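Local structure of uncharacterized protein PA2218 (Pseudomonas aeruginosa, 2HDW) at residues H264-T269 with L347-D352; R271-H274 with N279-N282; G114-T119 with D352-D357; G103-V108 with N282-T287; A129-P132 with G136-G139. The protein is of unknown function but has the alpha/beta hydrolase fold and is probably a hydrolase. All coordinates share one frame; numbering follows the deposited sequence.

Contact 1 of 5, residues H264-T269 with L347-D352; sequences HDYYMT and LYDRLD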
# COMPACT_ATOMS: atom_id res chain seq x y z
N HIS A 264 -5.47 -0.00 -16.29
CA HIS A 264 -6.89 -0.02 -16.64
C HIS A 264 -7.42 -1.45 -16.64
O HIS A 264 -8.48 -1.73 -16.09
CB HIS A 264 -7.11 0.59 -18.03
CG HIS A 264 -8.47 0.31 -18.59
ND1 HIS A 264 -8.83 -0.92 -19.09
CD2 HIS A 264 -9.58 1.08 -18.67
CE1 HIS A 264 -10.10 -0.90 -19.46
NE2 HIS A 264 -10.58 0.31 -19.22
N ASP A 265 -6.67 -2.36 -17.26
CA ASP A 265 -7.10 -3.75 -17.34
C ASP A 265 -7.27 -4.39 -15.97
O ASP A 265 -8.00 -5.36 -15.82
CB ASP A 265 -6.13 -4.56 -18.18
CG ASP A 265 -6.17 -4.17 -19.64
OD1 ASP A 265 -7.14 -3.49 -20.05
OD2 ASP A 265 -5.25 -4.55 -20.39
N TYR A 266 -6.59 -3.84 -14.97
CA TYR A 266 -6.71 -4.38 -13.63
C TYR A 266 -7.82 -3.67 -12.85
O TYR A 266 -8.77 -4.30 -12.37
CB TYR A 266 -5.40 -4.23 -12.86
CG TYR A 266 -5.52 -4.68 -11.42
CD1 TYR A 266 -5.56 -6.04 -11.10
CD2 TYR A 266 -5.66 -3.76 -10.38
CE1 TYR A 266 -5.74 -6.47 -9.78
CE2 TYR A 266 -5.85 -4.18 -9.07
CZ TYR A 266 -5.88 -5.53 -8.77
OH TYR A 266 -6.08 -5.93 -7.48
N TYR A 267 -7.69 -2.35 -12.75
CA TYR A 267 -8.63 -1.52 -12.00
C TYR A 267 -10.00 -1.28 -12.63
O TYR A 267 -10.96 -0.97 -11.92
CB TYR A 267 -7.99 -0.16 -11.70
CG TYR A 267 -6.89 -0.19 -10.66
CD1 TYR A 267 -7.16 -0.50 -9.33
CD2 TYR A 267 -5.57 0.11 -11.01
CE1 TYR A 267 -6.15 -0.50 -8.36
CE2 TYR A 267 -4.55 0.10 -10.05
CZ TYR A 267 -4.85 -0.21 -8.73
OH TYR A 267 -3.84 -0.22 -7.79
N MET A 268 -10.11 -1.41 -13.94
CA MET A 268 -11.40 -1.13 -14.58
C MET A 268 -12.04 -2.28 -15.36
O MET A 268 -12.77 -2.06 -16.32
CB MET A 268 -11.27 0.11 -15.45
CG MET A 268 -11.07 1.40 -14.63
SD MET A 268 -12.50 1.83 -13.63
CE MET A 268 -13.34 2.98 -14.78
N THR A 269 -11.76 -3.50 -14.93
CA THR A 269 -12.36 -4.68 -15.53
C THR A 269 -12.64 -5.59 -14.34
O THR A 269 -12.21 -5.30 -13.22
CB THR A 269 -11.42 -5.44 -16.49
OG1 THR A 269 -10.43 -6.15 -15.73
CG2 THR A 269 -10.74 -4.48 -17.45
N LEU A 347 2.62 -8.31 -10.53
CA LEU A 347 2.81 -8.58 -9.10
C LEU A 347 1.63 -8.15 -8.24
O LEU A 347 1.73 -8.11 -7.01
CB LEU A 347 4.11 -7.93 -8.60
CG LEU A 347 5.39 -8.79 -8.72
CD1 LEU A 347 5.58 -9.26 -10.16
CD2 LEU A 347 6.60 -7.99 -8.27
N TYR A 348 0.52 -7.84 -8.88
CA TYR A 348 -0.70 -7.44 -8.18
C TYR A 348 -1.51 -8.70 -7.85
O TYR A 348 -1.93 -8.90 -6.70
CB TYR A 348 -1.57 -6.54 -9.07
CG TYR A 348 -1.32 -5.05 -8.96
CD1 TYR A 348 -0.12 -4.54 -8.47
CD2 TYR A 348 -2.29 -4.13 -9.40
CE1 TYR A 348 0.12 -3.16 -8.41
CE2 TYR A 348 -2.06 -2.76 -9.35
CZ TYR A 348 -0.85 -2.28 -8.85
OH TYR A 348 -0.61 -0.93 -8.81
N ASP A 349 -1.70 -9.55 -8.85
CA ASP A 349 -2.51 -10.75 -8.67
C ASP A 349 -2.06 -12.03 -9.37
O ASP A 349 -2.74 -13.05 -9.27
CB ASP A 349 -3.95 -10.44 -9.11
CG ASP A 349 -4.03 -10.08 -10.59
OD1 ASP A 349 -2.97 -9.82 -11.20
OD2 ASP A 349 -5.15 -10.05 -11.15
N ARG A 350 -0.93 -12.00 -10.07
CA ARG A 350 -0.47 -13.21 -10.76
C ARG A 350 0.29 -14.14 -9.82
O ARG A 350 1.44 -13.86 -9.45
CB ARG A 350 0.41 -12.85 -11.96
CG ARG A 350 -0.26 -12.03 -13.05
CD ARG A 350 -1.51 -12.71 -13.61
NE ARG A 350 -1.93 -12.10 -14.87
CZ ARG A 350 -3.19 -12.08 -15.30
NH1 ARG A 350 -4.16 -12.62 -14.57
NH2 ARG A 350 -3.48 -11.50 -16.46
N LEU A 351 -0.35 -15.24 -9.45
CA LEU A 351 0.25 -16.22 -8.55
C LEU A 351 1.55 -16.83 -9.06
O LEU A 351 2.42 -17.21 -8.27
CB LEU A 351 -0.76 -17.33 -8.25
CG LEU A 351 -1.57 -17.17 -6.95
CD1 LEU A 351 -0.64 -17.35 -5.77
CD2 LEU A 351 -2.26 -15.80 -6.90
N ASP A 352 1.68 -16.92 -10.37
CA ASP A 352 2.87 -17.48 -10.98
C ASP A 352 3.96 -16.42 -11.17
O ASP A 352 5.05 -16.72 -11.65
CB ASP A 352 2.51 -18.10 -12.34
CG ASP A 352 1.73 -17.15 -13.22
OD1 ASP A 352 0.68 -16.63 -12.76
OD2 ASP A 352 2.15 -16.92 -14.37
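The edge of the Tyr348 ring points into one face of the Tyr266 ring, with Tyr348 CD2 3.5 Å from Tyr266 CD2. The pair is a T-shaped (edge-to-face) one, its planes at 75° and its centroids 5.0 Å apart, and the edge lands toward the rim of that face. At the edge of Tyr266 lies the carboxylate of Asp349, OD2 being 3.9 Å from Tyr266 CE1, turned almost perpendicular to the ring. Tyr266 in turn sets CD2 over the centre of the Tyr267 ring, completing a cluster of three tyrosines. Tyr267 reaches Tyr348 at about a right angle, and its OH lies 3.5 Å from Tyr348 OH, a weak hydrogen bond. Tyr266 owes its place to CG standing anti to the backbone N (chi1 176°), which carries the ring from helix 258-267 toward helix 346-349. Tyr348 also meets the ring of His344 and touches Cys179. The interface is therefore held mainly by aromatic packing. The ionic partner of Asp349 is outside the two segments: OD1 forms a salt bridge with Arg271, while OD2 faces the ring hydrogens of Tyr266, a position that probably suits a negative charge.

Contact 2 of 5, residues R271-H274 with N279-N282; sequences RGYH and NSGN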
# COMPACT_ATOMS: atom_id res chain seq x y z
N ARG A 271 -11.28 -8.05 -13.46
CA ARG A 271 -10.02 -8.57 -12.90
C ARG A 271 -9.70 -8.01 -11.51
O ARG A 271 -9.43 -8.77 -10.58
CB ARG A 271 -8.86 -8.28 -13.85
CG ARG A 271 -7.51 -8.80 -13.35
CD ARG A 271 -6.37 -8.44 -14.29
NE ARG A 271 -5.08 -8.80 -13.73
CZ ARG A 271 -3.91 -8.63 -14.35
NH1 ARG A 271 -3.87 -8.11 -15.56
NH2 ARG A 271 -2.79 -8.99 -13.74
N GLY A 272 -9.74 -6.69 -11.36
CA GLY A 272 -9.44 -6.12 -10.06
C GLY A 272 -10.28 -4.92 -9.67
O GLY A 272 -9.96 -4.21 -8.72
N TYR A 273 -11.36 -4.69 -10.40
CA TYR A 273 -12.23 -3.56 -10.11
C TYR A 273 -12.94 -3.64 -8.77
O TYR A 273 -13.44 -4.69 -8.37
CB TYR A 273 -13.29 -3.41 -11.21
CG TYR A 273 -14.33 -2.36 -10.92
CD1 TYR A 273 -14.10 -1.01 -11.20
CD2 TYR A 273 -15.55 -2.70 -10.32
CE1 TYR A 273 -15.04 -0.03 -10.89
CE2 TYR A 273 -16.50 -1.73 -10.01
CZ TYR A 273 -16.24 -0.40 -10.30
OH TYR A 273 -17.17 0.57 -9.99
N HIS A 274 -12.98 -2.52 -8.06
CA HIS A 274 -13.72 -2.43 -6.81
C HIS A 274 -14.21 -1.00 -6.71
O HIS A 274 -13.42 -0.06 -6.76
CB HIS A 274 -12.90 -2.80 -5.58
CG HIS A 274 -13.75 -2.98 -4.36
ND1 HIS A 274 -14.35 -1.92 -3.71
CD2 HIS A 274 -14.20 -4.10 -3.74
CE1 HIS A 274 -15.13 -2.37 -2.75
NE2 HIS A 274 -15.06 -3.69 -2.75
N ASN A 279 -8.39 4.26 -7.56
CA ASN A 279 -7.92 3.88 -8.88
C ASN A 279 -8.99 3.27 -9.77
O ASN A 279 -8.84 3.24 -10.99
CB ASN A 279 -6.72 2.93 -8.75
CG ASN A 279 -5.55 3.59 -8.03
OD1 ASN A 279 -5.43 4.82 -8.03
ND2 ASN A 279 -4.68 2.79 -7.43
N SER A 280 -10.08 2.79 -9.18
CA SER A 280 -11.15 2.20 -9.97
C SER A 280 -12.21 3.22 -10.37
O SER A 280 -13.36 3.15 -9.93
CB SER A 280 -11.82 1.04 -9.21
OG SER A 280 -11.00 -0.12 -9.20
N GLY A 281 -11.83 4.18 -11.21
CA GLY A 281 -12.79 5.17 -11.68
C GLY A 281 -13.06 6.37 -10.80
O GLY A 281 -13.90 7.20 -11.15
N ASN A 282 -12.38 6.48 -9.67
CA ASN A 282 -12.57 7.64 -8.81
C ASN A 282 -11.32 8.50 -8.83
O ASN A 282 -10.67 8.61 -9.87
CB ASN A 282 -12.92 7.18 -7.38
CG ASN A 282 -14.22 6.40 -7.34
OD1 ASN A 282 -14.22 5.18 -7.22
ND2 ASN A 282 -15.34 7.11 -7.47
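An inverse gamma turn centred on Ser280 brings that serine against the extended backbone of Tyr273 and His274, within the long connection between helices 258-267 and 289-292. His274 N points almost straight at Ser280 OG (N-H...O angle 170°), but at 3.3 Å between these two atoms the bond is weak. The hydroxyl has a stronger partner in Tyr267 O, so Ser280 OG ties the end of helix 258-267 to both arms of the loop. Its torsion (chi1 -75°) places OG beside the backbone N, within reach of His274 N. The bond from CA to CB itself points toward 271-274, and Ser280 CB lies only 3.1 Å from His274 O, a tight approach. The Tyr273 ring also comes in obliquely, its CD1 3.7 Å from Ser280 CB and its CE1 3.7 Å from Ser280 O. The imidazole of His274 leads away from the contact and hydrogen-bonds Asp57 through NE2. Around the pair, Gly272 O accepts from Gln111 just ahead of helix 112-122, and Asn279 joins its backbone to Gly106 in the loop that leaves strand 96-102.

Contact 3 of 5, residues G114-T119 with D352-D357; sequences GLYAQT and DRIPFD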
# COMPACT_ATOMS: atom_id res chain seq x y z
N GLY A 114 -5.48 -7.57 -0.12
CA GLY A 114 -6.29 -8.64 0.43
C GLY A 114 -5.84 -9.99 -0.09
O GLY A 114 -5.76 -10.96 0.67
N LEU A 115 -5.55 -10.07 -1.39
CA LEU A 115 -5.08 -11.31 -1.99
C LEU A 115 -3.78 -11.75 -1.32
O LEU A 115 -3.59 -12.93 -1.02
CB LEU A 115 -4.85 -11.12 -3.49
CG LEU A 115 -4.20 -12.30 -4.22
CD1 LEU A 115 -5.13 -13.50 -4.18
CD2 LEU A 115 -3.93 -11.90 -5.66
N TYR A 116 -2.89 -10.79 -1.09
CA TYR A 116 -1.62 -11.09 -0.42
C TYR A 116 -1.85 -11.58 1.00
O TYR A 116 -1.28 -12.59 1.42
CB TYR A 116 -0.73 -9.84 -0.37
CG TYR A 116 0.17 -9.64 -1.56
CD1 TYR A 116 -0.34 -9.29 -2.82
CD2 TYR A 116 1.55 -9.74 -1.43
CE1 TYR A 116 0.51 -9.06 -3.91
CE2 TYR A 116 2.40 -9.51 -2.50
CZ TYR A 116 1.88 -9.16 -3.73
OH TYR A 116 2.75 -8.90 -4.77
N ALA A 117 -2.69 -10.86 1.75
CA ALA A 117 -2.99 -11.22 3.14
C ALA A 117 -3.58 -12.62 3.29
O ALA A 117 -3.17 -13.38 4.16
CB ALA A 117 -3.93 -10.18 3.75
N GLN A 118 -4.55 -12.96 2.44
CA GLN A 118 -5.15 -14.28 2.54
C GLN A 118 -4.15 -15.36 2.18
O GLN A 118 -4.09 -16.40 2.83
CB GLN A 118 -6.37 -14.39 1.62
CG GLN A 118 -7.10 -15.72 1.82
CD GLN A 118 -8.40 -15.82 1.04
OE1 GLN A 118 -8.40 -15.94 -0.18
NE2 GLN A 118 -9.51 -15.78 1.76
N THR A 119 -3.37 -15.12 1.13
CA THR A 119 -2.37 -16.07 0.67
C THR A 119 -1.32 -16.32 1.74
O THR A 119 -0.92 -17.46 1.98
CB THR A 119 -1.68 -15.58 -0.61
OG1 THR A 119 -2.66 -15.34 -1.62
CG2 THR A 119 -0.68 -16.61 -1.12
N ASP A 352 1.68 -16.92 -10.37
CA ASP A 352 2.87 -17.48 -10.98
C ASP A 352 3.96 -16.42 -11.17
O ASP A 352 5.05 -16.72 -11.65
CB ASP A 352 2.51 -18.10 -12.34
CG ASP A 352 1.73 -17.15 -13.22
OD1 ASP A 352 0.68 -16.63 -12.76
OD2 ASP A 352 2.15 -16.92 -14.37
N ARG A 353 3.65 -15.19 -10.78
CA ARG A 353 4.61 -14.09 -10.90
C ARG A 353 5.00 -13.56 -9.52
O ARG A 353 6.12 -13.09 -9.31
CB ARG A 353 4.03 -12.96 -11.76
CG ARG A 353 3.64 -13.38 -13.17
CD ARG A 353 4.84 -13.89 -13.95
NE ARG A 353 4.49 -14.46 -15.24
CZ ARG A 353 4.09 -13.76 -16.30
NH1 ARG A 353 3.99 -12.44 -16.23
NH2 ARG A 353 3.80 -14.38 -17.44
N ILE A 354 4.06 -13.62 -8.58
CA ILE A 354 4.32 -13.17 -7.21
C ILE A 354 5.05 -14.30 -6.47
O ILE A 354 4.52 -15.40 -6.33
CB ILE A 354 3.02 -12.86 -6.44
CG1 ILE A 354 2.21 -11.80 -7.20
CG2 ILE A 354 3.35 -12.36 -5.04
CD1 ILE A 354 0.83 -11.52 -6.59
N PRO A 355 6.29 -14.03 -6.00
CA PRO A 355 7.07 -15.05 -5.28
C PRO A 355 6.65 -15.27 -3.83
O PRO A 355 7.38 -14.92 -2.90
CB PRO A 355 8.50 -14.53 -5.40
CG PRO A 355 8.31 -13.06 -5.33
CD PRO A 355 7.08 -12.81 -6.20
N PHE A 356 5.47 -15.86 -3.62
CA PHE A 356 4.98 -16.10 -2.27
C PHE A 356 5.86 -17.06 -1.48
O PHE A 356 6.00 -16.90 -0.27
CB PHE A 356 3.54 -16.60 -2.30
CG PHE A 356 2.52 -15.51 -2.54
CD1 PHE A 356 2.39 -14.46 -1.64
CD2 PHE A 356 1.70 -15.54 -3.66
CE1 PHE A 356 1.44 -13.46 -1.84
CE2 PHE A 356 0.74 -14.55 -3.88
CZ PHE A 356 0.61 -13.51 -2.97
N ASP A 357 6.43 -18.06 -2.14
CA ASP A 357 7.30 -19.00 -1.43
C ASP A 357 8.42 -18.20 -0.77
O ASP A 357 8.68 -18.34 0.43
CB ASP A 357 7.93 -20.02 -2.39
CG ASP A 357 6.95 -21.09 -2.86
OD1 ASP A 357 5.74 -20.98 -2.60
OD2 ASP A 357 7.41 -22.06 -3.51
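Segment 114-119 of helix 112-122 comes closest to segment 352-357 where Thr119 CA and Phe356 CA stand 7.9 Å apart, just as the chain turns at Pro355, the N-cap residue and centre of an inverse gamma turn, into helix 356-366. Phe356 carries the contact. Over one face of its ring sits Thr119 CG2, 3.5 Å from the centroid and only 5° off the ring normal, a CH-pi contact almost directly over the ring centre. The opposite face is covered by CG2 of Ile354 from its own segment, so the ring is sandwiched between two methyl groups. Its edge is turned to a face of Tyr116 in an edge-to-face pair, with planes at 65° and Phe356 CE1 3.7 Å from Tyr116 CD2. Ile354 also meets the far end of that tyrosine: its CG2 lies 3.5 Å from Tyr116 OH and its CD1 3.7 Å from Tyr116 CE1. Thr119 has OG1 beside the backbone N (chi1 -57°) and CG2 therefore anti to it. OG1 donates to Leu115 O, 2.7 Å away, and this bond restrains chi1 and so holds CG2 over the ring. The Tyr116 hydroxyl is satisfied beyond the contact, by Leu347 O and Ser201 OG. The start of the C-terminal helix and the loop before it thus pack on the helix that follows strand 96-102, as is characteristic of the alpha/beta hydrolase fold, where these two helices cover the same side of the central sheet.

Contact 4 of 5, residues G103-V108 with N282-T287; sequences GPFGAV and NAWTMT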
# COMPACT_ATOMS: atom_id res chain seq x y z
N GLY A 103 -1.38 -1.34 0.37
CA GLY A 103 -1.10 -1.04 -1.02
C GLY A 103 -2.00 -1.82 -1.96
O GLY A 103 -2.65 -2.77 -1.52
N PRO A 104 -2.10 -1.43 -3.24
CA PRO A 104 -1.42 -0.29 -3.87
C PRO A 104 -1.94 1.06 -3.38
O PRO A 104 -2.96 1.12 -2.69
CB PRO A 104 -1.70 -0.48 -5.35
CG PRO A 104 -1.83 -1.97 -5.49
CD PRO A 104 -2.66 -2.32 -4.27
N PHE A 105 -1.24 2.13 -3.74
CA PHE A 105 -1.65 3.48 -3.37
C PHE A 105 -2.88 3.82 -4.21
O PHE A 105 -2.79 3.92 -5.43
CB PHE A 105 -0.52 4.47 -3.67
CG PHE A 105 -0.82 5.89 -3.30
CD1 PHE A 105 -0.77 6.30 -1.98
CD2 PHE A 105 -1.15 6.81 -4.29
CE1 PHE A 105 -1.05 7.62 -1.63
CE2 PHE A 105 -1.43 8.14 -3.96
CZ PHE A 105 -1.37 8.55 -2.63
N GLY A 106 -4.03 4.01 -3.57
CA GLY A 106 -5.24 4.32 -4.31
C GLY A 106 -6.07 3.07 -4.52
O GLY A 106 -7.06 3.07 -5.27
N ALA A 107 -5.68 1.99 -3.86
CA ALA A 107 -6.39 0.72 -3.94
C ALA A 107 -6.97 0.42 -2.57
O ALA A 107 -6.57 1.02 -1.57
CB ALA A 107 -5.44 -0.39 -4.36
N VAL A 108 -7.93 -0.50 -2.51
CA VAL A 108 -8.53 -0.88 -1.24
C VAL A 108 -8.19 -2.32 -0.89
O VAL A 108 -7.71 -3.09 -1.74
CB VAL A 108 -10.07 -0.73 -1.28
CG1 VAL A 108 -10.43 0.74 -1.37
CG2 VAL A 108 -10.66 -1.50 -2.46
N ASN A 282 -12.38 6.48 -9.67
CA ASN A 282 -12.57 7.64 -8.81
C ASN A 282 -11.32 8.50 -8.83
O ASN A 282 -10.67 8.61 -9.87
CB ASN A 282 -12.92 7.18 -7.38
CG ASN A 282 -14.22 6.40 -7.34
OD1 ASN A 282 -14.22 5.18 -7.22
ND2 ASN A 282 -15.34 7.11 -7.47
N ALA A 283 -10.98 9.13 -7.70
CA ALA A 283 -9.80 9.99 -7.68
C ALA A 283 -9.53 10.65 -6.35
O ALA A 283 -10.40 10.71 -5.48
CB ALA A 283 -9.93 11.06 -8.73
N TRP A 284 -8.32 11.16 -6.19
CA TRP A 284 -7.94 11.87 -4.98
C TRP A 284 -8.42 13.30 -5.19
O TRP A 284 -8.77 13.69 -6.31
CB TRP A 284 -6.42 11.91 -4.81
CG TRP A 284 -5.76 10.57 -4.71
CD1 TRP A 284 -4.99 9.96 -5.66
CD2 TRP A 284 -5.79 9.69 -3.59
NE1 TRP A 284 -4.54 8.75 -5.20
CE2 TRP A 284 -5.02 8.55 -3.93
CE3 TRP A 284 -6.40 9.74 -2.32
CZ2 TRP A 284 -4.83 7.48 -3.05
CZ3 TRP A 284 -6.22 8.66 -1.45
CH2 TRP A 284 -5.44 7.55 -1.82
N THR A 285 -8.42 14.07 -4.12
CA THR A 285 -8.81 15.48 -4.21
C THR A 285 -7.74 16.11 -5.08
O THR A 285 -6.61 15.62 -5.13
CB THR A 285 -8.76 16.15 -2.85
OG1 THR A 285 -7.44 16.00 -2.30
CG2 THR A 285 -9.78 15.53 -1.90
N MET A 286 -8.08 17.20 -5.77
CA MET A 286 -7.13 17.88 -6.63
C MET A 286 -5.91 18.39 -5.85
O MET A 286 -4.81 18.43 -6.38
CB MET A 286 -7.81 19.04 -7.37
CG MET A 286 -8.72 18.60 -8.53
SD MET A 286 -9.40 19.99 -9.49
CE MET A 286 -8.00 20.37 -10.51
N THR A 287 -6.09 18.77 -4.59
CA THR A 287 -4.95 19.28 -3.83
C THR A 287 -4.13 18.26 -3.03
O THR A 287 -3.21 18.63 -2.29
CB THR A 287 -5.39 20.45 -2.90
OG1 THR A 287 -6.49 20.04 -2.07
CG2 THR A 287 -5.83 21.64 -3.75
O HOH W 1 -3.61 6.49 -6.82
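Phe105 and Trp284 meet with their rings inclined by 32°, tilted too far for a parallel stack and too little for an edge-to-face pair. Phe105 belongs to a type II beta turn, Pro104 to Ala107, in the loop that leaves strand 96-102; in alpha/beta hydrolases the loop at this point often helps build the oxyanion hole, a role that is only inferred here. Trp284 comes from the helical region inserted between strands 197-201 and 309-314, where many members of the fold carry a cap. The ring of Phe105 and the six-membered ring of Trp284 have centroids 4.7 Å apart, and each overlaps the other near the rim: Trp284 CZ2 stands over one face of Phe105, while Phe105 CZ stands over one face of the indole. The closest ring atoms are Phe105 CE2 and Trp284 NE1 at 3.4 Å. With CG anti to the backbone N (chi1 -179°), Phe105 swings its ring out from the turn to meet the indole. Gly106, next in the turn, has a positive phi (98°) and brings its bare CA against the indole, 3.4 Å from Trp284 CZ2. Beyond the pair, Phe105 meets the ring of Phe292 and touches Met206 and Met210 of helix 206-212, while Trp284 meets Tyr249. Phe105 O accepts from Asn279 ND2 and also from a bridging water, which donates to Phe105 O at 3.0 Å and accepts from Trp284 NE1 at 2.9 Å.

Contact 5 of 5, residues A129-P132 with G136-G139; sequences AFDP and GESG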
# COMPACT_ATOMS: atom_id res chain seq x y z
N ALA A 129 -5.13 -6.74 6.05
CA ALA A 129 -5.12 -5.86 4.88
C ALA A 129 -6.05 -4.71 5.30
O ALA A 129 -7.20 -4.94 5.68
CB ALA A 129 -5.68 -6.58 3.65
N PHE A 130 -5.55 -3.48 5.24
CA PHE A 130 -6.33 -2.33 5.68
C PHE A 130 -6.58 -1.26 4.63
O PHE A 130 -5.85 -1.15 3.64
CB PHE A 130 -5.64 -1.69 6.87
CG PHE A 130 -4.31 -1.06 6.53
CD1 PHE A 130 -4.25 0.23 6.00
CD2 PHE A 130 -3.12 -1.78 6.69
CE1 PHE A 130 -3.03 0.80 5.64
CE2 PHE A 130 -1.89 -1.22 6.33
CZ PHE A 130 -1.85 0.07 5.81
N ASP A 131 -7.61 -0.46 4.86
CA ASP A 131 -7.92 0.66 3.99
C ASP A 131 -7.27 1.90 4.60
O ASP A 131 -7.50 2.22 5.77
CB ASP A 131 -9.44 0.88 3.88
CG ASP A 131 -10.12 -0.15 3.00
OD1 ASP A 131 -9.45 -0.67 2.07
OD2 ASP A 131 -11.32 -0.42 3.21
N PRO A 132 -6.43 2.59 3.82
CA PRO A 132 -5.75 3.79 4.29
C PRO A 132 -6.75 4.86 4.74
O PRO A 132 -7.92 4.84 4.33
CB PRO A 132 -4.95 4.25 3.07
CG PRO A 132 -4.64 2.95 2.38
CD PRO A 132 -5.95 2.20 2.48
N GLY A 136 -11.62 3.75 1.14
CA GLY A 136 -12.29 2.48 1.37
C GLY A 136 -13.39 2.57 2.41
O GLY A 136 -14.26 3.45 2.33
N GLU A 137 -13.37 1.67 3.38
CA GLU A 137 -14.38 1.68 4.44
C GLU A 137 -13.88 2.44 5.67
O GLU A 137 -14.62 2.60 6.65
CB GLU A 137 -14.77 0.25 4.82
CG GLU A 137 -15.42 -0.51 3.69
CD GLU A 137 -15.96 -1.85 4.12
OE1 GLU A 137 -15.15 -2.73 4.46
OE2 GLU A 137 -17.19 -2.02 4.13
N SER A 138 -12.64 2.90 5.63
CA SER A 138 -12.08 3.65 6.75
C SER A 138 -12.76 5.01 6.89
O SER A 138 -13.41 5.49 5.96
CB SER A 138 -10.58 3.86 6.55
OG SER A 138 -9.88 2.64 6.63
N GLY A 139 -12.59 5.62 8.06
CA GLY A 139 -13.18 6.92 8.31
C GLY A 139 -12.28 8.02 7.78
O GLY A 139 -11.25 7.76 7.15
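Asp131 OD2 is gripped by two groups: Glu137 N donates to it across the contact, and Lys109 NZ forms a salt bridge with it. The bond from Glu137 N to Asp131 OD2 measures 2.9 Å and is nearly straight at 173°, although the N-H comes from above the carboxylate, 43° out of its plane. Asp131 sets its CG beside the backbone N (chi1 -76°), which aims the carboxylate at the loop 136-139. There Gly136, with positive phi, lets its CA come to 3.6 Å from Asp131 OD2. The second bond is made by the backbone of the aspartate. Ser138 OG donates to Asp131 O at 2.6 Å, again from well above the plane of the acceptor, and the same hydroxyl is bonded by Ala82 N of strand 80-88. Ser138 CB sits 3.6 Å from Pro132 O. Together these bonds fold the segment after strand 126-130 back on Asp131 and Pro132, which follow Phe130, closing a short loop. Charge needs balancing here, because Asp131 OD2 and Glu137 OE1 are 4.6 Å apart. Lys109 makes salt bridges to both acids and Lys70 makes another to Glu137, so the two carboxylates are probably both ionised, their mutual repulsion offset by the lysines they share or hold.

In the fold
Along the chain the loop after strand 96-102 opens contact 4, helix 112-122 opens contact 3, and contact 5 closes locally after strand 126-130; contacts 1 and 2 open later, and contact 3 closes last, at helix 356-366. Contacts 1, 2 and 4 adjoin: centres of 1 and 2 lie about 10 Å apart, those of 2 and 4 about 11 Å, and Asn279 bonds directly to loop 103-108. Contact 3 touches contact 1 through Tyr116 and Leu347, whereas its centre is about 22 Å from that of contact 4. Contact 5 borders contact 4 at Val108 and contact 3 through Ala129. The region inserted after strand 197-201 is thereby joined to the loops and helices around the central sheet.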